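Methyltransferase (Streptomyces avermitilis, PDB 3GIW) probably transfers methyl groups from S-adenosylmethionine to an acceptor not yet identified, using a Rossmann-like fold that binds S-adenosyl-L-homocysteine. Local coordinates at residues R60-W65 against A197-T202; F82-T87 against A163-A168; L156-P161 against E188-G193; P244-V249 against A268-V273. All coordinates share one frame; numbering follows the deposited sequence.

Interactions 1, 2 and 4 are buried and all reach the same mixed sheet, whereas interaction 3 lies at the surface, its centre about 20 Å from that of the chain. Interaction 2 is parallel strand pairing in the middle of the sheet, interaction 4 antiparallel pairing at its edge, and both rest on backbone hydrogen bonds. Interaction 1 instead lays a helix on the sheet through one polar side-chain bond and an indole. It touches interaction 2 through Ser199 and Ala168, and interaction 4 through strands 195-201 and 269-275. Interaction 3 joins the loops leading into strands 163-167 and 195-201, chiefly by proline and leucine packing.

Interaction 1 (R60-W65 against A197-T202); sequences RANRDW and AMSIGT
Asn62 reaches across from helix 55-75 to Ser199 on strand 195-201, its OD1 accepting a hydrogen bond of 2.7 Å from Ser199 OG. The hydroxyl approaches in the plane of the amide, at 151° to the C=O, and its own oxygen accepts from Ala168 N. The amide's other end is used as well, because Asn62 ND2 bonds to Tyr28 OH; an amide that offers both an acceptor and a donor suits this chain of hydrogen bonds. An alanine here would probably leave the Ser199 hydroxyl without this acceptor and Tyr28 OH without this partner, in a site that binds S-adenosyl-L-homocysteine. The arrangement belongs to the Rossmann-like methyltransferase fold, in which helices cover a largely parallel sheet; here the helix runs nearly antiparallel to the strand, with 10.1 Å between their axes. Trp65 bridges much of this distance, with CG anti to its backbone N (chi1 179°). The tip of its indole is the tight spot: CH2 lies 3.3 Å from Met198 O. The same CH2 is 4.3 Å from Ala197 CB, where a small residue suits the bulky ring, and CZ3 stands 4.2 Å from Ser199 CB. Beyond the indole, Trp252 meets the ring and Val249 touches it. The opposite flank of the helix is quite different, with Arg60 and Asp64 exposed to solvent and taking no part in the packing.

Interaction 2 (F82-T87 against A163-A168); sequences FLDIGT and ALTVIA
Leu164 pushes its CD1 methyl into the groove between Leu83 and Ile85, 4.0 Å from Leu83 CG and 3.7 Å from Ile85 CG1. Leu83 and Leu164 lie side by side, CG anti to the backbone N in both, which sends the two chains the same way, and Val166 CG2 continues the ridge against Ile85 CB at 4.2 Å. On the face bearing Phe82 and Asp84 the fit is one of large against small: CD2 of the Phe82 ring meets Ala163 CB at 3.7 Å, where the short side chain suits the broad ring. Farther along, Thr165 OG1 nestles against the backbone of Asp84 and gives its proton to Asp84 OD1 at 2.8 Å, on the anti side of the carboxylate. The two parallel strands are laced by bonds from Leu83 N to Ala163 O, Thr165 N to Leu83 O and Ile85 N to Thr165 O, the last almost straight at 177°. Past Ile85 they part, and a water fills the fork, accepting from Ile167 N at 2.9 Å and lying 2.8 Å from Ile85 O. At Gly86 the chain takes phi 85°, where a CB would jam against the preceding carbonyl; its place after the first strand is consistent with the glycine-rich loop of class I methyltransferases. Helix 95-102 covers the Phe82 face through Leu95, while strands 107-112 and 195-201 flank the pair in the sheet.

Interaction 3 (L156-P161 against E188-G193); sequences LDLTRP and EPLPSG
Pro191 sets its ring against the turn within 156-161, with CG 3.2 Å from Arg160 O and CD 3.3 Å from Leu158 O. Proline suits the place because the compact ring puts CG and CD, whose C-H groups can lie against carbonyl oxygens, over the turn without offering a donor. An alanine in its place would probably open a gap beneath those carbonyls, since CG and CD make these contacts. Beside it the Leu158 and Leu190 side chains cross obliquely, CD2 to CD2 3.9 Å, and at the far end Pro161 CB lies 3.6 Å from Gly193 O. Gly193 has a positive phi of 95°, which calls for glycine, and a side chain there would point at Pro161. Both segments lead into neighbouring parallel strands, 163-167 and 195-201; residues 188-193 form the return loop of the beta-alpha-beta crossover, from helix 179-187 to the second of these strands. Asp157 helps to fix the first loop, starting a type I turn closed by Arg160 N to Asp157 O. Its OD1 accepts from Thr159 N at 2.9 Å, an Asx turn, and from Thr159 OG1 at 2.6 Å, both from one face of the carboxylate. Its OD2 forms a salt bridge with Arg160 NE at 3.0 Å. Farther out, Gln81 holds Asp157 N and Pro161 O, while Lys276 NZ bonds Leu190 O and Ser192 OG reaches Pro277 O.

Interaction 4 (P244-V249 against A268-V273); sequences PGIVQV and AMYGAV
Val247 and Gly271 form an antiparallel hydrogen-bonded pair, with Val247 N to Gly271 O 3.2 Å and Gly271 N to Val247 O 2.8 Å, and Val249 N adds a bond of 3.0 Å to Met269 O. Among the side chains, Ile246 works with both branches: chi1 of -55° puts CG1 beside the backbone N, 3.6 Å from Ala272 CB, while CG2 lies 3.9 Å from Tyr270 CB. The Ile246 and Tyr270 side chains cross at about a right angle, and the edge of the tyrosine ring faces Val247, CD1 to C 3.8 Å. Val249 and Met269 lie side by side, CG1 to CB 3.7 Å. That same methyl crowds Gly271, where a CB would come too close, so glycine fits. Near Gly245 a water accepts from Val273 N and lies 2.8 Å from Gly245 O. Tyr270 OH bonds Glu204 and Gln248 NE2 bonds Asp264 O, both outside the two segments. Strand 269-275 runs antiparallel between 195-201 and 240-248, in the 3-2-1-4-5-7-6 order known from class I methyltransferases. The chemistry implies that backbone bonds set the register of this outermost strand, with Ile246 and Val249 packing on Ala272, Tyr270 and Met269 beside them.

Interaction 1 (R60-W65 against A197-T202)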
loop_
_atom_site.group_PDB
_atom_site.type_symbol
_atom_site.label_atom_id
_atom_site.label_comp_id
_atom_site.label_asym_id
_atom_site.label_seq_id
_atom_site.Cartn_x
_atom_site.Cartn_y
_atom_site.Cartn_z
ATOM N N ARG A 60 5.623 -5.914 9.063
ATOM C CA ARG A 60 6.916 -6.000 8.416
ATOM C C ARG A 60 6.826 -6.806 7.093
ATOM O O ARG A 60 7.434 -6.422 6.069
ATOM C CB ARG A 60 7.924 -6.551 9.419
ATOM C CG ARG A 60 8.218 -5.553 10.567
ATOM C CD ARG A 60 9.020 -6.137 11.742
ATOM N NE ARG A 60 10.046 -5.195 12.220
ATOM C CZ ARG A 60 9.963 -4.378 13.276
ATOM N NH1 ARG A 60 8.887 -4.324 14.051
ATOM N NH2 ARG A 60 10.990 -3.587 13.565
ATOM N N ALA A 61 6.037 -7.887 7.080
ATOM C CA ALA A 61 5.897 -8.684 5.887
ATOM C C ALA A 61 5.210 -7.904 4.763
ATOM O O ALA A 61 5.514 -8.090 3.578
ATOM C CB ALA A 61 5.101 -10.007 6.181
ATOM N N ASN A 62 4.259 -7.057 5.099
ATOM C CA ASN A 62 3.622 -6.219 4.086
ATOM C C ASN A 62 4.624 -5.244 3.460
ATOM O O ASN A 62 4.669 -5.089 2.222
ATOM C CB ASN A 62 2.433 -5.464 4.667
ATOM C CG ASN A 62 1.829 -4.475 3.672
ATOM O OD1 ASN A 62 1.048 -4.881 2.820
ATOM N ND2 ASN A 62 2.265 -3.224 3.737
ATOM N N ARG A 63 5.470 -4.631 4.284
ATOM C CA ARG A 63 6.496 -3.728 3.763
ATOM C C ARG A 63 7.471 -4.490 2.884
ATOM O O ARG A 63 7.852 -4.004 1.780
ATOM C CB ARG A 63 7.196 -2.951 4.877
ATOM C CG ARG A 63 8.050 -1.774 4.326
ATOM C CD ARG A 63 7.219 -0.601 3.822
ATOM N NE ARG A 63 8.056 0.414 3.160
ATOM C CZ ARG A 63 7.610 1.613 2.781
ATOM N NH1 ARG A 63 6.343 1.965 3.016
ATOM N NH2 ARG A 63 8.438 2.464 2.166
ATOM N N ASP A 64 7.926 -5.667 3.307
ATOM C CA ASP A 64 8.864 -6.472 2.531
ATOM C C ASP A 64 8.251 -6.870 1.170
ATOM O O ASP A 64 8.931 -6.858 0.138
ATOM C CB ASP A 64 9.257 -7.746 3.303
ATOM C CG ASP A 64 10.165 -7.480 4.508
ATOM O OD1 ASP A 64 10.765 -6.402 4.607
ATOM O OD2 ASP A 64 10.260 -8.385 5.369
ATOM N N TRP A 65 6.955 -7.188 1.183
ATOM C CA TRP A 65 6.213 -7.531 -0.019
ATOM C C TRP A 65 6.228 -6.339 -0.991
ATOM O O TRP A 65 6.471 -6.535 -2.187
ATOM C CB TRP A 65 4.759 -7.982 0.304
ATOM C CG TRP A 65 4.005 -8.311 -0.965
ATOM C CD1 TRP A 65 4.037 -9.471 -1.635
ATOM C CD2 TRP A 65 3.188 -7.415 -1.733
ATOM N NE1 TRP A 65 3.285 -9.377 -2.789
ATOM C CE2 TRP A 65 2.770 -8.114 -2.871
ATOM C CE3 TRP A 65 2.777 -6.089 -1.566
ATOM C CZ2 TRP A 65 1.963 -7.523 -3.848
ATOM C CZ3 TRP A 65 2.013 -5.520 -2.559
ATOM C CH2 TRP A 65 1.593 -6.239 -3.652
ATOM N N ALA A 197 -1.051 -3.357 -8.453
ATOM C CA ALA A 197 -0.416 -4.115 -7.351
ATOM C C ALA A 197 -1.152 -3.721 -6.069
ATOM O O ALA A 197 -1.259 -2.524 -5.762
ATOM C CB ALA A 197 1.072 -3.808 -7.210
HETATM N N MSE A 198 -1.595 -4.713 -5.312
HETATM C CA MSE A 198 -2.313 -4.467 -4.079
HETATM C C MSE A 198 -1.925 -5.431 -2.970
HETATM O O MSE A 198 -1.615 -6.582 -3.184
HETATM C CB MSE A 198 -3.831 -4.615 -4.275
HETATM C CG MSE A 198 -4.424 -3.746 -5.406
HETATM SE SE MSE A 198 -6.374 -3.890 -5.438
HETATM C CE MSE A 198 -6.740 -3.008 -3.762
ATOM N N SER A 199 -2.045 -4.953 -1.734
ATOM C CA SER A 199 -2.150 -5.848 -0.566
ATOM C C SER A 199 -3.511 -5.588 0.080
ATOM O O SER A 199 -3.919 -4.407 0.275
ATOM C CB SER A 199 -0.993 -5.721 0.402
ATOM O OG SER A 199 -0.933 -4.457 0.995
ATOM N N ILE A 200 -4.217 -6.661 0.430
ATOM C CA ILE A 200 -5.602 -6.643 0.863
ATOM C C ILE A 200 -5.768 -7.416 2.188
ATOM O O ILE A 200 -5.440 -8.608 2.270
ATOM C CB ILE A 200 -6.493 -7.294 -0.234
ATOM C CG1 ILE A 200 -6.400 -6.498 -1.556
ATOM C CG2 ILE A 200 -7.976 -7.387 0.170
ATOM C CD1 ILE A 200 -6.991 -7.183 -2.789
ATOM N N GLY A 201 -6.279 -6.725 3.209
ATOM C CA GLY A 201 -6.406 -7.324 4.545
ATOM C C GLY A 201 -7.472 -8.428 4.561
ATOM O O GLY A 201 -8.531 -8.323 3.885
ATOM N N THR A 202 -7.190 -9.509 5.285
ATOM C CA THR A 202 -8.083 -10.663 5.413
ATOM C C THR A 202 -8.063 -11.203 6.857
ATOM O O THR A 202 -7.036 -11.127 7.515
ATOM C CB THR A 202 -7.705 -11.797 4.444
ATOM O OG1 THR A 202 -8.578 -12.921 4.645
ATOM C CG2 THR A 202 -6.246 -12.235 4.628
#

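Interaction 2 (F82-T87 against A163-A168)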
loop_
_atom_site.group_PDB
_atom_site.type_symbol
_atom_site.label_atom_id
_atom_site.label_comp_id
_atom_site.label_asym_id
_atom_site.label_seq_id
_atom_site.Cartn_x
_atom_site.Cartn_y
_atom_site.Cartn_z
ATOM N N PHE A 82 5.133 5.033 -11.655
ATOM C CA PHE A 82 4.356 4.481 -10.547
ATOM C C PHE A 82 3.452 5.557 -9.954
ATOM O O PHE A 82 3.886 6.705 -9.768
ATOM C CB PHE A 82 5.312 3.967 -9.439
ATOM C CG PHE A 82 6.222 2.871 -9.890
ATOM C CD1 PHE A 82 7.335 3.153 -10.696
ATOM C CD2 PHE A 82 5.951 1.549 -9.565
ATOM C CE1 PHE A 82 8.183 2.130 -11.162
ATOM C CE2 PHE A 82 6.788 0.537 -10.049
ATOM C CZ PHE A 82 7.886 0.828 -10.819
ATOM N N LEU A 83 2.224 5.160 -9.623
ATOM C CA LEU A 83 1.254 5.953 -8.909
ATOM C C LEU A 83 0.880 5.190 -7.628
ATOM O O LEU A 83 0.206 4.169 -7.689
ATOM C CB LEU A 83 0.021 6.199 -9.779
ATOM C CG LEU A 83 -1.103 7.013 -9.143
ATOM C CD1 LEU A 83 -0.662 8.325 -8.502
ATOM C CD2 LEU A 83 -2.242 7.288 -10.169
ATOM N N ASP A 84 1.325 5.720 -6.484
ATOM C CA ASP A 84 1.195 5.042 -5.197
ATOM C C ASP A 84 0.119 5.711 -4.367
ATOM O O ASP A 84 0.236 6.889 -3.967
ATOM C CB ASP A 84 2.521 5.113 -4.458
ATOM C CG ASP A 84 2.548 4.278 -3.170
ATOM O OD1 ASP A 84 2.065 3.126 -3.162
ATOM O OD2 ASP A 84 3.127 4.773 -2.157
ATOM N N ILE A 85 -0.961 4.980 -4.105
ATOM C CA ILE A 85 -2.141 5.507 -3.441
ATOM C C ILE A 85 -2.143 5.034 -1.985
ATOM O O ILE A 85 -2.224 3.837 -1.727
ATOM C CB ILE A 85 -3.452 5.032 -4.140
ATOM C CG1 ILE A 85 -3.397 5.348 -5.636
ATOM C CG2 ILE A 85 -4.700 5.617 -3.415
ATOM C CD1 ILE A 85 -3.287 6.775 -5.965
ATOM N N GLY A 86 -2.044 5.957 -1.037
ATOM C CA GLY A 86 -1.925 5.583 0.382
ATOM C C GLY A 86 -0.484 5.284 0.778
ATOM O O GLY A 86 -0.163 4.238 1.331
ATOM N N THR A 87 0.403 6.228 0.480
ATOM C CA THR A 87 1.839 6.060 0.674
ATOM C C THR A 87 2.268 5.786 2.144
ATOM O O THR A 87 3.196 4.976 2.400
ATOM C CB THR A 87 2.567 7.299 0.141
ATOM O OG1 THR A 87 2.324 7.377 -1.274
ATOM C CG2 THR A 87 4.125 7.248 0.441
ATOM N N ALA A 163 2.448 1.596 -13.147
ATOM C CA ALA A 163 2.014 0.677 -12.081
ATOM C C ALA A 163 1.269 1.459 -11.004
ATOM O O ALA A 163 1.840 2.376 -10.385
ATOM C CB ALA A 163 3.179 -0.028 -11.454
ATOM N N LEU A 164 0.012 1.088 -10.809
ATOM C CA LEU A 164 -0.861 1.622 -9.790
ATOM C C LEU A 164 -0.669 0.728 -8.569
ATOM O O LEU A 164 -1.033 -0.449 -8.605
ATOM C CB LEU A 164 -2.312 1.603 -10.255
ATOM C CG LEU A 164 -3.354 2.120 -9.277
ATOM C CD1 LEU A 164 -3.172 3.592 -8.922
ATOM C CD2 LEU A 164 -4.775 1.889 -9.826
ATOM N N THR A 165 -0.078 1.303 -7.515
ATOM C CA THR A 165 0.150 0.579 -6.251
ATOM C C THR A 165 -0.830 1.041 -5.170
ATOM O O THR A 165 -0.883 2.241 -4.842
ATOM C CB THR A 165 1.645 0.648 -5.808
ATOM O OG1 THR A 165 2.061 1.990 -5.676
ATOM C CG2 THR A 165 2.548 0.038 -6.884
ATOM N N VAL A 166 -1.621 0.113 -4.640
ATOM C CA VAL A 166 -2.656 0.397 -3.624
ATOM C C VAL A 166 -2.378 -0.618 -2.490
ATOM O O VAL A 166 -2.980 -1.690 -2.459
ATOM C CB VAL A 166 -4.096 0.276 -4.182
ATOM C CG1 VAL A 166 -5.088 0.741 -3.144
ATOM C CG2 VAL A 166 -4.244 1.135 -5.479
ATOM N N ILE A 167 -1.421 -0.261 -1.629
ATOM C CA ILE A 167 -0.819 -1.178 -0.664
ATOM C C ILE A 167 -1.156 -0.763 0.770
ATOM O O ILE A 167 -0.995 0.384 1.178
ATOM C CB ILE A 167 0.698 -1.223 -0.905
ATOM C CG1 ILE A 167 0.966 -1.761 -2.327
ATOM C CG2 ILE A 167 1.367 -2.093 0.189
ATOM C CD1 ILE A 167 2.414 -1.784 -2.800
ATOM N N ALA A 168 -1.725 -1.716 1.513
ATOM C CA ALA A 168 -2.018 -1.516 2.934
ATOM C C ALA A 168 -2.976 -0.341 3.163
ATOM O O ALA A 168 -2.830 0.439 4.114
ATOM C CB ALA A 168 -0.699 -1.364 3.756
HETATM O O HOH W 1 -0.005 2.228 -1.447
#

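Interaction 3 (L156-P161 against E188-G193)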
loop_
_atom_site.group_PDB
_atom_site.type_symbol
_atom_site.label_atom_id
_atom_site.label_comp_id
_atom_site.label_asym_id
_atom_site.label_seq_id
_atom_site.Cartn_x
_atom_site.Cartn_y
_atom_site.Cartn_z
ATOM N N LEU A 156 3.960 12.202 -14.466
ATOM C CA LEU A 156 3.668 11.006 -15.239
ATOM C C LEU A 156 3.125 11.333 -16.633
ATOM O O LEU A 156 2.426 12.335 -16.833
ATOM C CB LEU A 156 2.654 10.136 -14.517
ATOM C CG LEU A 156 2.987 9.741 -13.078
ATOM C CD1 LEU A 156 1.871 8.839 -12.511
ATOM C CD2 LEU A 156 4.391 9.120 -12.986
ATOM N N ASP A 157 3.442 10.458 -17.585
ATOM C CA ASP A 157 2.884 10.467 -18.927
ATOM C C ASP A 157 1.859 9.359 -18.999
ATOM O O ASP A 157 2.202 8.167 -19.063
ATOM C CB ASP A 157 4.024 10.231 -19.915
ATOM C CG ASP A 157 3.575 10.153 -21.349
ATOM O OD1 ASP A 157 2.367 10.040 -21.633
ATOM O OD2 ASP A 157 4.479 10.205 -22.240
ATOM N N LEU A 158 0.582 9.691 -18.970
ATOM C CA LEU A 158 -0.463 8.660 -18.917
ATOM C C LEU A 158 -0.760 7.980 -20.257
ATOM O O LEU A 158 -1.691 7.163 -20.359
ATOM C CB LEU A 158 -1.747 9.206 -18.284
ATOM C CG LEU A 158 -1.597 9.784 -16.862
ATOM C CD1 LEU A 158 -2.999 10.151 -16.342
ATOM C CD2 LEU A 158 -0.880 8.786 -15.935
ATOM N N THR A 159 0.049 8.292 -21.277
ATOM C CA THR A 159 0.053 7.521 -22.516
ATOM C C THR A 159 1.104 6.407 -22.533
ATOM O O THR A 159 1.237 5.675 -23.527
ATOM C CB THR A 159 0.227 8.430 -23.774
ATOM O OG1 THR A 159 1.577 8.895 -23.888
ATOM C CG2 THR A 159 -0.751 9.653 -23.760
ATOM N N ARG A 160 1.811 6.237 -21.422
ATOM C CA ARG A 160 2.803 5.156 -21.294
ATOM C C ARG A 160 2.489 4.351 -20.032
ATOM O O ARG A 160 1.814 4.851 -19.155
ATOM C CB ARG A 160 4.229 5.703 -21.254
ATOM C CG ARG A 160 4.626 6.348 -22.581
ATOM C CD ARG A 160 5.854 7.222 -22.463
ATOM N NE ARG A 160 5.997 8.089 -23.640
ATOM C CZ ARG A 160 6.464 7.679 -24.805
ATOM N NH1 ARG A 160 6.816 6.415 -24.963
ATOM N NH2 ARG A 160 6.547 8.529 -25.826
ATOM N N PRO A 161 2.916 3.075 -19.961
ATOM C CA PRO A 161 2.520 2.243 -18.833
ATOM C C PRO A 161 2.858 2.844 -17.472
ATOM O O PRO A 161 3.923 3.432 -17.257
ATOM C CB PRO A 161 3.267 0.935 -19.090
ATOM C CG PRO A 161 3.465 0.911 -20.584
ATOM C CD PRO A 161 3.732 2.334 -20.944
ATOM N N GLU A 188 -8.504 3.133 -15.017
ATOM C CA GLU A 188 -9.100 3.449 -16.325
ATOM C C GLU A 188 -8.166 4.215 -17.261
ATOM O O GLU A 188 -7.982 3.788 -18.410
ATOM C CB GLU A 188 -10.403 4.237 -16.137
ATOM C CG GLU A 188 -11.576 3.412 -15.717
ATOM C CD GLU A 188 -12.131 2.548 -16.825
ATOM O OE1 GLU A 188 -11.682 2.705 -17.992
ATOM O OE2 GLU A 188 -13.026 1.712 -16.517
ATOM N N PRO A 189 -7.609 5.358 -16.807
ATOM C CA PRO A 189 -6.770 6.175 -17.735
ATOM C C PRO A 189 -5.381 5.626 -18.039
ATOM O O PRO A 189 -4.637 6.215 -18.845
ATOM C CB PRO A 189 -6.643 7.510 -17.002
ATOM C CG PRO A 189 -6.751 7.170 -15.576
ATOM C CD PRO A 189 -7.777 6.059 -15.520
ATOM N N LEU A 190 -4.992 4.545 -17.386
ATOM C CA LEU A 190 -3.657 4.014 -17.574
ATOM C C LEU A 190 -3.726 3.132 -18.829
ATOM O O LEU A 190 -4.709 2.443 -19.060
ATOM C CB LEU A 190 -3.216 3.259 -16.318
ATOM C CG LEU A 190 -3.354 4.070 -15.030
ATOM C CD1 LEU A 190 -2.780 3.321 -13.806
ATOM C CD2 LEU A 190 -2.680 5.423 -15.155
ATOM N N PRO A 191 -2.701 3.187 -19.670
ATOM C CA PRO A 191 -2.723 2.399 -20.915
ATOM C C PRO A 191 -2.528 0.892 -20.762
ATOM O O PRO A 191 -2.073 0.397 -19.723
ATOM C CB PRO A 191 -1.561 2.984 -21.725
ATOM C CG PRO A 191 -0.693 3.606 -20.723
ATOM C CD PRO A 191 -1.489 4.010 -19.547
ATOM N N SER A 192 -2.832 0.165 -21.831
ATOM C CA SER A 192 -2.449 -1.219 -21.944
ATOM C C SER A 192 -0.983 -1.393 -21.572
ATOM O O SER A 192 -0.126 -0.587 -21.957
ATOM C CB SER A 192 -2.699 -1.689 -23.377
ATOM O OG SER A 192 -4.102 -1.707 -23.599
ATOM N N GLY A 193 -0.702 -2.432 -20.778
ATOM C CA GLY A 193 0.654 -2.714 -20.291
ATOM C C GLY A 193 0.919 -2.128 -18.910
ATOM O O GLY A 193 1.966 -2.377 -18.311
#

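Interaction 4 (P244-V249 against A268-V273)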
loop_
_atom_site.group_PDB
_atom_site.type_symbol
_atom_site.label_atom_id
_atom_site.label_comp_id
_atom_site.label_asym_id
_atom_site.label_seq_id
_atom_site.Cartn_x
_atom_site.Cartn_y
_atom_site.Cartn_z
ATOM N N PRO A 244 2.348 -16.045 -8.563
ATOM C CA PRO A 244 1.400 -17.109 -8.261
ATOM C C PRO A 244 -0.060 -16.668 -8.046
ATOM O O PRO A 244 -0.855 -17.425 -7.473
ATOM C CB PRO A 244 1.965 -17.678 -6.961
ATOM C CG PRO A 244 2.534 -16.480 -6.266
ATOM C CD PRO A 244 3.080 -15.599 -7.355
ATOM N N GLY A 245 -0.434 -15.486 -8.525
ATOM C CA GLY A 245 -1.788 -15.002 -8.310
ATOM C C GLY A 245 -1.963 -14.271 -6.987
ATOM O O GLY A 245 -1.096 -13.508 -6.561
ATOM N N ILE A 246 -3.131 -14.444 -6.398
ATOM C CA ILE A 246 -3.479 -13.762 -5.153
ATOM C C ILE A 246 -3.192 -14.717 -3.990
ATOM O O ILE A 246 -3.865 -15.746 -3.845
ATOM C CB ILE A 246 -4.977 -13.320 -5.121
ATOM C CG1 ILE A 246 -5.328 -12.447 -6.346
ATOM C CG2 ILE A 246 -5.317 -12.600 -3.817
ATOM C CD1 ILE A 246 -6.864 -12.280 -6.580
ATOM N N VAL A 247 -2.136 -14.414 -3.246
ATOM C CA VAL A 247 -1.639 -15.298 -2.182
ATOM C C VAL A 247 -1.227 -14.516 -0.961
ATOM O O VAL A 247 -1.094 -13.299 -1.010
ATOM C CB VAL A 247 -0.432 -16.123 -2.646
ATOM C CG1 VAL A 247 -0.770 -17.009 -3.859
ATOM C CG2 VAL A 247 0.780 -15.226 -2.979
ATOM N N GLN A 248 -1.100 -15.175 0.187
ATOM C CA GLN A 248 -0.574 -14.466 1.341
ATOM C C GLN A 248 0.776 -13.813 1.011
ATOM O O GLN A 248 1.580 -14.394 0.323
ATOM C CB GLN A 248 -0.448 -15.380 2.560
ATOM C CG GLN A 248 -1.784 -15.777 3.185
ATOM C CD GLN A 248 -1.508 -16.582 4.457
ATOM O OE1 GLN A 248 -1.073 -17.738 4.398
ATOM N NE2 GLN A 248 -1.696 -15.935 5.621
ATOM N N VAL A 249 1.008 -12.599 1.501
ATOM C CA VAL A 249 2.157 -11.818 1.045
ATOM C C VAL A 249 3.487 -12.512 1.225
ATOM O O VAL A 249 4.382 -12.344 0.367
ATOM C CB VAL A 249 2.249 -10.395 1.649
ATOM C CG1 VAL A 249 1.178 -9.519 1.073
ATOM C CG2 VAL A 249 2.220 -10.362 3.181
ATOM N N ALA A 268 -1.905 -11.491 7.630
ATOM C CA ALA A 268 -3.313 -11.175 7.350
ATOM C C ALA A 268 -3.445 -10.277 6.115
ATOM O O ALA A 268 -4.388 -9.468 6.042
ATOM C CB ALA A 268 -4.017 -10.530 8.596
HETATM N N MSE A 269 -2.504 -10.375 5.165
HETATM C CA MSE A 269 -2.575 -9.670 3.886
HETATM C C MSE A 269 -2.460 -10.646 2.757
HETATM O O MSE A 269 -1.527 -11.444 2.735
HETATM C CB MSE A 269 -1.412 -8.700 3.628
HETATM C CG MSE A 269 -1.349 -7.495 4.368
HETATM SE SE MSE A 269 -2.789 -6.242 4.129
HETATM C CE MSE A 269 -1.827 -4.917 5.096
ATOM N N TYR A 270 -3.365 -10.546 1.798
ATOM C CA TYR A 270 -3.149 -11.065 0.450
ATOM C C TYR A 270 -2.350 -10.054 -0.353
ATOM O O TYR A 270 -2.523 -8.841 -0.179
ATOM C CB TYR A 270 -4.472 -11.305 -0.270
ATOM C CG TYR A 270 -5.277 -12.463 0.246
ATOM C CD1 TYR A 270 -4.801 -13.762 0.187
ATOM C CD2 TYR A 270 -6.556 -12.267 0.754
ATOM C CE1 TYR A 270 -5.556 -14.824 0.628
ATOM C CE2 TYR A 270 -7.325 -13.346 1.215
ATOM C CZ TYR A 270 -6.809 -14.615 1.157
ATOM O OH TYR A 270 -7.519 -15.736 1.588
ATOM N N GLY A 271 -1.511 -10.532 -1.249
ATOM C CA GLY A 271 -0.832 -9.694 -2.234
ATOM C C GLY A 271 -1.006 -10.224 -3.636
ATOM O O GLY A 271 -1.169 -11.417 -3.846
ATOM N N ALA A 272 -1.037 -9.285 -4.594
ATOM C CA ALA A 272 -1.191 -9.632 -5.990
ATOM C C ALA A 272 -0.754 -8.502 -6.898
ATOM O O ALA A 272 -0.828 -7.319 -6.526
ATOM C CB ALA A 272 -2.680 -9.987 -6.297
ATOM N N VAL A 273 -0.297 -8.892 -8.092
ATOM C CA VAL A 273 0.121 -7.959 -9.138
ATOM C C VAL A 273 -0.486 -8.480 -10.437
ATOM O O VAL A 273 -0.452 -9.700 -10.701
ATOM C CB VAL A 273 1.648 -7.944 -9.264
ATOM C CG1 VAL A 273 2.120 -7.020 -10.425
ATOM C CG2 VAL A 273 2.283 -7.519 -7.938
HETATM O O HOH W 2 0.262 -11.825 -8.284
#